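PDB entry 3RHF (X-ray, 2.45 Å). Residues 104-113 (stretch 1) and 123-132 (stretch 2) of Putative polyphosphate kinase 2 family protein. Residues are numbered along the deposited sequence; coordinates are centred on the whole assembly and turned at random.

Stretch 1 (104-113) VQLTAFKAPT
Stretch 2 (123-132) WRIEKQVPAA

Stretch 1 is a strand from Val104 to Ala108, then an extended loop. Stretch 2 starts as a helix at Trp123, passes a type I turn from Glu126 to Val129, and continues extended. The two run in opposite directions: Gln105 CA lies 6.2 Å from Pro130 CA, Thr107 CA 7.1 Å from Gln128 CA, and Phe109 CA 8.5 Å from Ile125 CA. Together they bury 466 Å².

Phe109 (chi1 -70°, chi2 -75°) covers the most surface. Its flat ring takes Ile125 CD1 over one face, 3.6 Å from the centroid. Ile125 is m, m, which brings CD1 there. Arg124 O sits at the ring edge, 3.6 Å from Phe109 CE1.

Arg124 is extended (p, t, t; chi4 153°). Its guanidinium lies between Phe109 CB on one face and Pro112 CB on the opposite face. At its edge, Arg124 NH1 donates to Lys110 O at 3.0 Å; Arg124 NH2 adds a weak bond to Lys110 O at 3.3 Å. A backbone acceptor suffices, so the Lys110 side chain, unmodelled beyond CB, is not needed for this bond.

Gln105 (m, t, chi3 -109°) reaches across so that Ala131 N donates to Gln105 OE1 at 2.5 Å. Between these sites, a water bonds Thr107 OG1 at 2.6 Å and donates to Gln128 O at 3.2 Å.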

# COMPACT_ATOMS: atom_id res chain seq x y z
N VAL A 104 6.81 0.54 -3.33
CA VAL A 104 6.75 1.46 -2.19
C VAL A 104 7.16 0.82 -0.91
O VAL A 104 6.77 -0.30 -0.65
CB VAL A 104 5.30 1.98 -1.99
CG1 VAL A 104 5.19 2.85 -0.77
CG2 VAL A 104 4.87 2.76 -3.20
N GLN A 105 7.95 1.53 -0.11
CA GLN A 105 8.38 1.03 1.25
C GLN A 105 7.88 2.10 2.21
O GLN A 105 8.44 3.19 2.29
CB GLN A 105 9.92 0.76 1.42
CG GLN A 105 10.57 0.15 0.14
CD GLN A 105 12.04 -0.38 0.21
OE1 GLN A 105 13.00 0.21 -0.36
NE2 GLN A 105 12.20 -1.54 0.82
N LEU A 106 6.75 1.82 2.84
CA LEU A 106 6.19 2.69 3.84
C LEU A 106 6.66 2.25 5.25
O LEU A 106 6.60 1.08 5.59
CB LEU A 106 4.68 2.60 3.78
CG LEU A 106 3.95 3.16 4.99
CD1 LEU A 106 4.28 4.67 5.05
CD2 LEU A 106 2.45 2.87 4.81
N THR A 107 7.12 3.21 6.05
CA THR A 107 7.31 3.00 7.46
C THR A 107 6.61 4.13 8.26
O THR A 107 6.83 5.30 8.02
CB THR A 107 8.83 2.99 7.83
OG1 THR A 107 9.51 1.97 7.06
CG2 THR A 107 9.01 2.71 9.33
N ALA A 108 5.75 3.75 9.19
CA ALA A 108 5.19 4.64 10.21
C ALA A 108 5.94 4.37 11.52
O ALA A 108 5.66 3.39 12.24
CB ALA A 108 3.68 4.36 10.38
N PHE A 109 6.92 5.22 11.79
CA PHE A 109 7.73 5.14 13.01
C PHE A 109 6.87 5.38 14.25
O PHE A 109 6.16 6.37 14.35
CB PHE A 109 8.91 6.11 12.95
CG PHE A 109 9.99 5.71 11.94
CD1 PHE A 109 10.86 4.66 12.21
CD2 PHE A 109 10.08 6.34 10.71
CE1 PHE A 109 11.83 4.27 11.30
CE2 PHE A 109 11.02 5.95 9.78
CZ PHE A 109 11.91 4.91 10.08
N LYS A 110 6.90 4.41 15.15
CA LYS A 110 6.12 4.41 16.40
C LYS A 110 7.12 4.77 17.51
O LYS A 110 8.26 5.12 17.19
CB LYS A 110 5.52 3.01 16.62
N ALA A 111 6.75 4.68 18.79
CA ALA A 111 7.76 5.00 19.86
C ALA A 111 8.87 3.95 19.78
O ALA A 111 8.63 2.83 19.41
CB ALA A 111 7.15 5.06 21.28
N PRO A 112 10.09 4.33 20.12
CA PRO A 112 11.18 3.39 19.95
C PRO A 112 11.07 2.20 20.89
O PRO A 112 10.71 2.39 22.07
CB PRO A 112 12.41 4.21 20.32
CG PRO A 112 11.88 5.33 21.15
CD PRO A 112 10.56 5.64 20.57
N THR A 113 11.43 1.02 20.38
CA THR A 113 11.63 -0.16 21.21
C THR A 113 12.91 -0.02 22.04
O THR A 113 13.76 0.81 21.77
CB THR A 113 11.78 -1.46 20.41
OG1 THR A 113 13.06 -1.47 19.76
CG2 THR A 113 10.70 -1.59 19.39
N TRP A 123 19.76 4.80 13.79
CA TRP A 123 19.95 3.41 13.41
C TRP A 123 18.64 2.88 12.84
O TRP A 123 18.61 2.32 11.75
CB TRP A 123 20.42 2.60 14.59
CG TRP A 123 20.54 1.11 14.40
CD1 TRP A 123 21.58 0.45 13.81
CD2 TRP A 123 19.64 0.10 14.86
NE1 TRP A 123 21.35 -0.92 13.82
CE2 TRP A 123 20.17 -1.15 14.47
CE3 TRP A 123 18.43 0.13 15.54
CZ2 TRP A 123 19.55 -2.34 14.77
CZ3 TRP A 123 17.80 -1.06 15.83
CH2 TRP A 123 18.36 -2.28 15.44
N ARG A 124 17.52 3.11 13.53
CA ARG A 124 16.25 2.55 13.07
C ARG A 124 15.75 3.17 11.79
O ARG A 124 15.01 2.55 11.05
CB ARG A 124 15.19 2.64 14.16
CG ARG A 124 14.78 4.06 14.52
CD ARG A 124 13.68 4.00 15.52
NE ARG A 124 12.99 5.25 15.75
CZ ARG A 124 11.72 5.33 16.15
NH1 ARG A 124 10.96 4.21 16.35
NH2 ARG A 124 11.16 6.51 16.31
N ILE A 125 16.19 4.39 11.51
CA ILE A 125 15.77 5.09 10.35
C ILE A 125 16.50 4.60 9.10
O ILE A 125 15.86 4.37 8.05
CB ILE A 125 15.99 6.60 10.46
CG1 ILE A 125 15.50 7.17 11.80
CG2 ILE A 125 15.21 7.29 9.31
CD1 ILE A 125 13.97 7.03 12.04
N GLU A 126 17.83 4.46 9.22
CA GLU A 126 18.70 3.94 8.17
C GLU A 126 18.28 2.56 7.72
O GLU A 126 18.38 2.25 6.54
CB GLU A 126 20.17 3.82 8.59
CG GLU A 126 20.83 5.14 9.03
CD GLU A 126 22.17 5.42 8.33
OE1 GLU A 126 22.27 5.16 7.08
OE2 GLU A 126 23.10 5.91 9.03
N LYS A 127 17.82 1.72 8.64
CA LYS A 127 17.33 0.44 8.23
C LYS A 127 16.26 0.55 7.17
O LYS A 127 16.15 -0.33 6.37
CB LYS A 127 16.74 -0.35 9.38
CG LYS A 127 17.69 -0.55 10.49
CD LYS A 127 17.49 -1.91 11.20
CE LYS A 127 16.08 -2.16 11.75
NZ LYS A 127 16.18 -3.29 12.75
N GLN A 128 15.45 1.60 7.21
CA GLN A 128 14.23 1.65 6.41
C GLN A 128 14.32 2.49 5.16
O GLN A 128 13.37 2.58 4.49
CB GLN A 128 13.05 2.17 7.24
CG GLN A 128 12.89 1.46 8.57
CD GLN A 128 12.54 -0.02 8.41
OE1 GLN A 128 11.71 -0.38 7.56
NE2 GLN A 128 13.15 -0.87 9.24
N VAL A 129 15.47 3.08 4.84
CA VAL A 129 15.61 3.90 3.67
C VAL A 129 15.30 3.13 2.40
O VAL A 129 15.55 1.94 2.32
CB VAL A 129 17.00 4.53 3.62
CG1 VAL A 129 17.24 5.34 4.85
CG2 VAL A 129 18.13 3.45 3.46
N PRO A 130 14.71 3.78 1.39
CA PRO A 130 14.24 2.97 0.30
C PRO A 130 15.40 2.40 -0.55
O PRO A 130 16.51 2.97 -0.59
CB PRO A 130 13.37 3.92 -0.49
CG PRO A 130 14.01 5.25 -0.27
CD PRO A 130 14.56 5.22 1.13
N ALA A 131 15.16 1.25 -1.16
CA ALA A 131 16.13 0.66 -2.05
C ALA A 131 16.03 1.35 -3.43
O ALA A 131 15.05 2.05 -3.71
CB ALA A 131 15.86 -0.88 -2.16
N ALA A 132 17.05 1.14 -4.26
CA ALA A 132 17.04 1.52 -5.69
C ALA A 132 15.69 1.26 -6.37
O ALA A 132 15.12 0.20 -6.25
CB ALA A 132 18.12 0.80 -6.47
O HOH W 1 10.20 2.63 4.63